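Local structure of phosphodiesterase (Salpingoeca rosetta, 7D7P) at residues A47-F52 / F74-V79; E269-W274 / A346-I351; D304-A309 / E353-M358. The protein is a phosphodiesterase of the HD-domain clan, a helical protein whose model holds zinc and magnesium ions. One frame throughout, in Å; residues are numbered along the deposited sequence.

Contact 1. Residues A47-F52 / F74-V79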
# COMPACT_ATOMS: atom_id res chain seq x y z
N ALA A 47 -16.03 29.95 -0.34
CA ALA A 47 -15.37 29.19 -1.39
C ALA A 47 -15.27 29.97 -2.70
O ALA A 47 -14.49 29.58 -3.58
CB ALA A 47 -16.09 27.87 -1.63
N ALA A 48 -16.04 31.04 -2.86
CA ALA A 48 -15.99 31.84 -4.07
C ALA A 48 -14.86 32.86 -4.07
O ALA A 48 -14.58 33.46 -5.11
CB ALA A 48 -17.32 32.56 -4.29
N SER A 49 -14.20 33.06 -2.93
CA SER A 49 -13.12 34.03 -2.84
C SER A 49 -11.85 33.51 -3.50
O SER A 49 -11.60 32.30 -3.53
CB SER A 49 -12.84 34.37 -1.37
OG SER A 49 -11.52 34.88 -1.20
N SER A 50 -11.05 34.44 -4.02
CA SER A 50 -9.76 34.07 -4.61
C SER A 50 -8.81 33.46 -3.57
O SER A 50 -7.82 32.83 -3.95
CB SER A 50 -9.11 35.28 -5.26
OG SER A 50 -8.86 36.31 -4.31
N LEU A 51 -9.10 33.65 -2.28
CA LEU A 51 -8.33 33.02 -1.23
C LEU A 51 -8.55 31.51 -1.18
O LEU A 51 -7.68 30.78 -0.69
CB LEU A 51 -8.68 33.64 0.12
CG LEU A 51 -7.90 33.21 1.37
CD1 LEU A 51 -6.47 33.72 1.30
CD2 LEU A 51 -8.59 33.70 2.63
N PHE A 52 -9.69 31.03 -1.67
CA PHE A 52 -10.04 29.61 -1.58
C PHE A 52 -9.42 28.87 -2.76
O PHE A 52 -9.99 28.80 -3.85
CB PHE A 52 -11.55 29.43 -1.54
CG PHE A 52 -11.99 28.13 -0.93
CD1 PHE A 52 -12.16 27.00 -1.72
CD2 PHE A 52 -12.23 28.03 0.43
CE1 PHE A 52 -12.56 25.80 -1.16
CE2 PHE A 52 -12.63 26.84 0.99
CZ PHE A 52 -12.80 25.72 0.20
N PHE A 74 -8.35 35.75 8.56
CA PHE A 74 -9.08 36.29 9.70
C PHE A 74 -10.24 37.18 9.26
O PHE A 74 -11.33 37.13 9.84
CB PHE A 74 -8.13 37.09 10.60
CG PHE A 74 -7.33 36.24 11.55
CD1 PHE A 74 -6.27 35.47 11.09
CD2 PHE A 74 -7.62 36.22 12.90
CE1 PHE A 74 -5.53 34.69 11.96
CE2 PHE A 74 -6.89 35.45 13.78
CZ PHE A 74 -5.84 34.68 13.31
N GLN A 75 -10.02 38.01 8.24
CA GLN A 75 -11.05 38.95 7.80
C GLN A 75 -12.22 38.22 7.15
O GLN A 75 -13.38 38.46 7.49
CB GLN A 75 -10.46 39.98 6.85
N GLU A 76 -11.93 37.31 6.21
CA GLU A 76 -13.01 36.69 5.44
C GLU A 76 -13.81 35.69 6.27
O GLU A 76 -14.99 35.46 5.97
CB GLU A 76 -12.44 36.03 4.19
CG GLU A 76 -11.84 37.03 3.21
CD GLU A 76 -11.60 36.45 1.83
OE1 GLU A 76 -10.99 37.15 1.00
OE2 GLU A 76 -12.03 35.31 1.58
N LEU A 77 -13.21 35.11 7.30
CA LEU A 77 -13.94 34.23 8.21
C LEU A 77 -14.73 35.00 9.27
O LEU A 77 -15.38 34.36 10.11
CB LEU A 77 -12.98 33.25 8.89
CG LEU A 77 -12.41 32.16 7.98
CD1 LEU A 77 -11.37 31.33 8.71
CD2 LEU A 77 -13.54 31.29 7.44
N HIS A 78 -14.67 36.33 9.25
CA HIS A 78 -15.45 37.24 10.09
C HIS A 78 -15.04 37.21 11.56
O HIS A 78 -15.77 37.76 12.40
CB HIS A 78 -16.95 36.96 9.98
CG HIS A 78 -17.46 36.94 8.57
ND1 HIS A 78 -17.47 38.05 7.76
CD2 HIS A 78 -17.97 35.93 7.82
CE1 HIS A 78 -17.96 37.73 6.58
NE2 HIS A 78 -18.27 36.45 6.59
N VAL A 79 -13.89 36.62 11.90
CA VAL A 79 -13.50 36.55 13.31
C VAL A 79 -13.04 37.91 13.81
O VAL A 79 -13.14 38.20 15.01
CB VAL A 79 -12.42 35.48 13.52
CG1 VAL A 79 -12.94 34.12 13.08
CG2 VAL A 79 -11.14 35.84 12.78

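Contact 2. Residues E269-W274 / A346-I351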
# COMPACT_ATOMS: atom_id res chain seq x y z
N GLU A 269 4.62 19.41 -7.64
CA GLU A 269 5.74 20.33 -7.50
C GLU A 269 5.82 20.87 -6.07
O GLU A 269 6.92 21.05 -5.53
CB GLU A 269 5.62 21.48 -8.50
CG GLU A 269 6.87 22.35 -8.57
CD GLU A 269 6.78 23.42 -9.64
OE1 GLU A 269 6.16 24.47 -9.38
OE2 GLU A 269 7.34 23.21 -10.74
N SER A 270 4.67 21.11 -5.45
CA SER A 270 4.66 21.50 -4.04
C SER A 270 5.04 20.33 -3.15
O SER A 270 5.79 20.50 -2.17
CB SER A 270 3.28 22.05 -3.66
OG SER A 270 3.14 22.15 -2.25
N ASN A 271 4.55 19.13 -3.47
CA ASN A 271 4.91 17.94 -2.71
C ASN A 271 6.42 17.71 -2.70
O ASN A 271 7.01 17.42 -1.65
CB ASN A 271 4.18 16.72 -3.29
CG ASN A 271 4.23 15.50 -2.37
OD1 ASN A 271 3.66 14.45 -2.68
ND2 ASN A 271 4.91 15.62 -1.23
N LYS A 272 7.06 17.88 -3.86
CA LYS A 272 8.48 17.55 -3.97
C LYS A 272 9.36 18.58 -3.28
O LYS A 272 10.34 18.22 -2.62
CB LYS A 272 8.87 17.42 -5.44
CG LYS A 272 10.26 16.84 -5.66
CD LYS A 272 10.66 16.91 -7.12
CE LYS A 272 11.88 16.04 -7.39
NZ LYS A 272 12.95 16.29 -6.38
N ARG A 273 9.04 19.87 -3.42
CA ARG A 273 9.88 20.91 -2.84
C ARG A 273 9.86 20.86 -1.32
O ARG A 273 10.90 21.01 -0.67
CB ARG A 273 9.44 22.29 -3.33
CG ARG A 273 9.71 22.55 -4.80
CD ARG A 273 9.06 23.84 -5.27
NE ARG A 273 9.75 25.02 -4.75
CZ ARG A 273 9.30 26.26 -4.88
NH1 ARG A 273 8.15 26.49 -5.52
NH2 ARG A 273 9.99 27.28 -4.38
N TRP A 274 8.68 20.65 -0.73
CA TRP A 274 8.59 20.59 0.73
C TRP A 274 9.19 19.30 1.27
O TRP A 274 9.84 19.31 2.33
CB TRP A 274 7.14 20.74 1.17
CG TRP A 274 6.62 22.14 1.10
CD1 TRP A 274 5.87 22.69 0.10
CD2 TRP A 274 6.81 23.17 2.08
NE1 TRP A 274 5.58 24.00 0.39
CE2 TRP A 274 6.15 24.32 1.60
CE3 TRP A 274 7.47 23.24 3.31
CZ2 TRP A 274 6.13 25.52 2.31
CZ3 TRP A 274 7.46 24.44 4.01
CH2 TRP A 274 6.79 25.56 3.51
N ALA A 346 1.55 8.01 -7.45
CA ALA A 346 1.95 7.48 -8.75
C ALA A 346 3.18 8.19 -9.29
O ALA A 346 4.00 7.57 -9.98
CB ALA A 346 0.79 7.61 -9.74
N GLU A 347 3.34 9.48 -8.98
CA GLU A 347 4.52 10.20 -9.45
C GLU A 347 5.78 9.74 -8.72
O GLU A 347 6.82 9.52 -9.35
CB GLU A 347 4.31 11.71 -9.27
CG GLU A 347 5.11 12.56 -10.23
CD GLU A 347 4.49 12.60 -11.62
OE1 GLU A 347 3.37 13.13 -11.75
OE2 GLU A 347 5.13 12.11 -12.57
N TRP A 348 5.70 9.59 -7.40
CA TRP A 348 6.86 9.12 -6.64
C TRP A 348 7.27 7.72 -7.07
O TRP A 348 8.46 7.40 -7.13
CB TRP A 348 6.57 9.16 -5.14
CG TRP A 348 6.50 10.54 -4.55
CD1 TRP A 348 5.41 11.14 -3.99
CD2 TRP A 348 7.57 11.49 -4.46
NE1 TRP A 348 5.73 12.41 -3.56
CE2 TRP A 348 7.05 12.64 -3.83
CE3 TRP A 348 8.91 11.48 -4.85
CZ2 TRP A 348 7.83 13.77 -3.58
CZ3 TRP A 348 9.69 12.60 -4.60
CH2 TRP A 348 9.14 13.73 -3.97
N LYS A 349 6.29 6.86 -7.39
CA LYS A 349 6.60 5.51 -7.83
C LYS A 349 7.27 5.50 -9.20
O LYS A 349 8.10 4.63 -9.47
CB LYS A 349 5.33 4.66 -7.85
CG LYS A 349 4.79 4.33 -6.46
CD LYS A 349 3.51 3.52 -6.53
CE LYS A 349 3.74 2.16 -7.17
NZ LYS A 349 2.49 1.35 -7.22
N ALA A 350 6.92 6.45 -10.07
CA ALA A 350 7.61 6.56 -11.35
C ALA A 350 9.07 6.96 -11.15
O ALA A 350 9.96 6.46 -11.86
CB ALA A 350 6.90 7.57 -12.24
N ILE A 351 9.34 7.85 -10.19
CA ILE A 351 10.72 8.24 -9.91
C ILE A 351 11.50 7.07 -9.32
O ILE A 351 12.65 6.82 -9.70
CB ILE A 351 10.74 9.47 -8.98
CG1 ILE A 351 10.06 10.66 -9.65
CG2 ILE A 351 12.17 9.81 -8.57
CD1 ILE A 351 9.86 11.84 -8.74

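Contact 3. Residues D304-A309 / E353-M358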
# COMPACT_ATOMS: atom_id res chain seq x y z
N ASP A 304 19.48 11.61 -1.17
CA ASP A 304 19.37 11.78 -2.61
C ASP A 304 17.91 11.69 -3.03
O ASP A 304 17.01 11.51 -2.21
CB ASP A 304 20.23 10.75 -3.35
CG ASP A 304 20.02 9.34 -2.83
OD1 ASP A 304 18.87 8.86 -2.83
OD2 ASP A 304 21.02 8.71 -2.43
N GLU A 305 17.68 11.83 -4.34
CA GLU A 305 16.32 11.82 -4.87
C GLU A 305 15.68 10.44 -4.75
O GLU A 305 14.47 10.35 -4.54
CB GLU A 305 16.32 12.28 -6.32
CG GLU A 305 14.94 12.61 -6.87
CD GLU A 305 15.00 13.17 -8.28
OE1 GLU A 305 15.66 12.57 -9.15
OE2 GLU A 305 14.38 14.23 -8.53
N GLU A 306 16.47 9.37 -4.88
CA GLU A 306 15.91 8.03 -4.76
C GLU A 306 15.43 7.76 -3.34
O GLU A 306 14.37 7.14 -3.15
CB GLU A 306 16.94 6.99 -5.19
CG GLU A 306 16.43 5.56 -5.13
CD GLU A 306 17.49 4.54 -5.48
OE1 GLU A 306 18.68 4.91 -5.54
OE2 GLU A 306 17.14 3.36 -5.69
N SER A 307 16.19 8.20 -2.34
CA SER A 307 15.75 8.06 -0.96
C SER A 307 14.50 8.88 -0.69
O SER A 307 13.62 8.45 0.06
CB SER A 307 16.87 8.47 -0.01
OG SER A 307 17.98 7.59 -0.11
N LEU A 308 14.40 10.06 -1.30
CA LEU A 308 13.22 10.90 -1.13
C LEU A 308 11.97 10.19 -1.64
O LEU A 308 10.95 10.13 -0.94
CB LEU A 308 13.42 12.23 -1.84
CG LEU A 308 12.32 13.27 -1.65
CD1 LEU A 308 12.22 13.69 -0.18
CD2 LEU A 308 12.56 14.48 -2.53
N ALA A 309 12.04 9.65 -2.86
CA ALA A 309 10.88 8.98 -3.44
C ALA A 309 10.49 7.75 -2.63
O ALA A 309 9.30 7.51 -2.38
CB ALA A 309 11.17 8.59 -4.89
N GLU A 353 10.90 3.89 -9.70
CA GLU A 353 11.08 2.86 -10.71
C GLU A 353 12.24 3.20 -11.65
O GLU A 353 12.98 2.30 -12.08
CB GLU A 353 9.79 2.66 -11.50
N SER A 354 12.41 4.48 -11.97
CA SER A 354 13.51 4.88 -12.83
C SER A 354 14.86 4.62 -12.17
O SER A 354 15.78 4.10 -12.80
CB SER A 354 13.38 6.36 -13.21
OG SER A 354 14.59 6.87 -13.73
N TYR A 355 14.98 4.96 -10.88
CA TYR A 355 16.24 4.73 -10.18
C TYR A 355 16.50 3.24 -9.97
O TYR A 355 17.64 2.78 -10.10
CB TYR A 355 16.23 5.46 -8.83
CG TYR A 355 16.59 6.93 -8.94
CD1 TYR A 355 17.91 7.34 -9.06
CD2 TYR A 355 15.60 7.90 -8.92
CE1 TYR A 355 18.23 8.67 -9.16
CE2 TYR A 355 15.91 9.24 -9.02
CZ TYR A 355 17.23 9.62 -9.14
OH TYR A 355 17.55 10.96 -9.23
N ARG A 356 15.46 2.47 -9.65
CA ARG A 356 15.62 1.03 -9.49
C ARG A 356 16.00 0.38 -10.82
O ARG A 356 16.80 -0.56 -10.84
CB ARG A 356 14.34 0.41 -8.93
CG ARG A 356 14.52 -0.99 -8.37
CD ARG A 356 13.20 -1.59 -7.93
NE ARG A 356 12.44 -0.67 -7.08
CZ ARG A 356 12.47 -0.68 -5.75
NH1 ARG A 356 11.75 0.19 -5.07
NH2 ARG A 356 13.23 -1.56 -5.11
N GLN A 357 15.41 0.85 -11.93
CA GLN A 357 15.75 0.31 -13.24
C GLN A 357 17.19 0.62 -13.59
O GLN A 357 17.77 -0.04 -14.46
CB GLN A 357 14.83 0.87 -14.34
N MET A 358 17.77 1.63 -12.97
CA MET A 358 19.17 1.93 -13.21
C MET A 358 20.06 1.21 -12.23
O MET A 358 21.26 1.06 -12.48
CB MET A 358 19.44 3.43 -13.14

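Contact 1. Residues A47-F52 / F74-V79
A polar contact between a loop and the end of a helix joins Ser49 to Glu76, on the flank of this all-helical protein, where the chain following helix 43-47 runs past the C-terminal end of helix 63-76. Ser49 OG donates to Glu76 OE2 at 2.9 Å, meeting the syn lone pair of that oxygen. The same hydroxyl accepts from Leu51 N at 2.9 Å, an ST turn. Serine suits this place because its short side chain can give one bond and take another; chi1 of 158° sets OG beside the residue's own carbonyl carbon, where it meets both Leu51 N and Glu76 OE2. A type I beta turn from Ser49 to Phe52 folds the loop back and brings Leu51 alongside: its CD2 lies 3.9 Å from Glu76 OE2, the two side chains running head to tail. Glutamate has the reach required, its chain extended beyond CG, and its OE1 forms a salt bridge with Arg72 one turn earlier, which gives the carboxylate a second partner and probably helps to hold it. Helix 63-76 closes in a Schellman motif, with His78 at positive phi. Beyond the contact, Leu51 packs on Tyr120 of helix 109-126, while Phe74 and Leu77 rest on Leu140 of helix 133-145.

Contact 2. Residues E269-W274 / A346-I351
Trp348 reaches from helix 336-359 to Asn271 on helix 268-291, and its indole N-H makes the one hydrogen bond between the two segments. NE1 donates to Asn271 OD1 at 3.0 Å and the bond is fairly straight, 166° at the hydrogen. The oxygen lies close to the ring plane, at the indole edge, whereas the donor stands well above the carbonyl plane and is on no lone pair. Amide and ring planes are 85° apart. Next to this bond the six-membered part of the indole meets the stem of Lys272, whose CG is 3.7 Å from Trp348 CH2. A lysine serves well here: its methylenes pack against the aromatic ring while the ammonium continues to a weak, long ion pair with Glu305. Two helices of the all-helical phosphodiesterase fold are thus bridged by one large side chain, their nearest CA atoms, those of Lys272 and Trp348, being 9.0 Å apart. Tryptophan can span that distance and still satisfy its buried N-H. Asn271 extends to meet it with CG anti to the backbone N (chi1 -166°), and its ND2 makes a weak hydrogen bond to Glu312, which may help to set the turn of the amide. Further out, Phe268 meets the indole edge-to-face, and Leu308, Ala309, Glu312 and Ile313 of helix 305-330 pack against the same ring.

Contact 3. Residues D304-A309 / E353-M358
Tyr355 is the hub of this contact, meeting Glu306 over one face of its ring and Glu305 at the ring's edge. The tight part lies along the Glu306 stem. Glu306 CB sits over the ring in a CH-pi contact, 4.1 Å from the centroid, and farther along Glu306 CD comes within 3.7 Å of Tyr355 CB. With CG opposite the backbone N (chi1 -179°), the glutamate stem passes alongside the tyrosine in the reverse sense, and carboxylate and ring planes are nearly parallel, 16° apart. Glutamate fits here because its aliphatic part can lie on an aromatic ring while its carboxylate runs on past Tyr355 CB. At the far end of the ring, Tyr355 OH donates to Glu305 OE1; the modelled distance of 2.5 Å is very short and doubtful at face value. Here the side chains cross at about a right angle, and the acceptor oxygen lies in the ring plane. Lys272 is a second, weak partner of this carboxylate. Helices 305-330 and 336-359 of the all-helical fold cross here at a steep angle, -128° between the short segments, whose axes approach to 10.0 Å. The first of these helices begins with Asp304 as N-cap: Asp304 OD1 accepts from Ser307 N at 2.8 Å and from Ser307 OG, so the aspartate ties down the first turn. The solvent side is looser. Exposed Arg356 only grazes the other segment, and its NH1 remains 6.3 Å from Glu306 OE2, too far for a salt bridge, although the opposite charges probably attract weakly. By contrast, buried Leu308 packs on Ser275 and Ala276 of helix 268-291, and Ala309 on Ile351.

In the fold
Contact 1 comes first along the chain and closes before the others open; its centre lies about 30 Å from that of contact 2 and about 41 Å from that of contact 3, and it touches neither. Contacts 2 and 3 are neighbours, about 11 Å between centres, and interleave in sequence: 269-274, 304-309, 346-351, 353-358. Both use helix 336-359, which meets helix 268-291 in the one and helix 305-330 in the other, so three successive helices are joined at one end of the molecule. The two contacts touch directly, by packing and by a charged pair. The final long helix is thereby packed against both of its predecessors, while contact 1 joins an N-terminal loop to the end of helix 63-76 in a distant part of the fold.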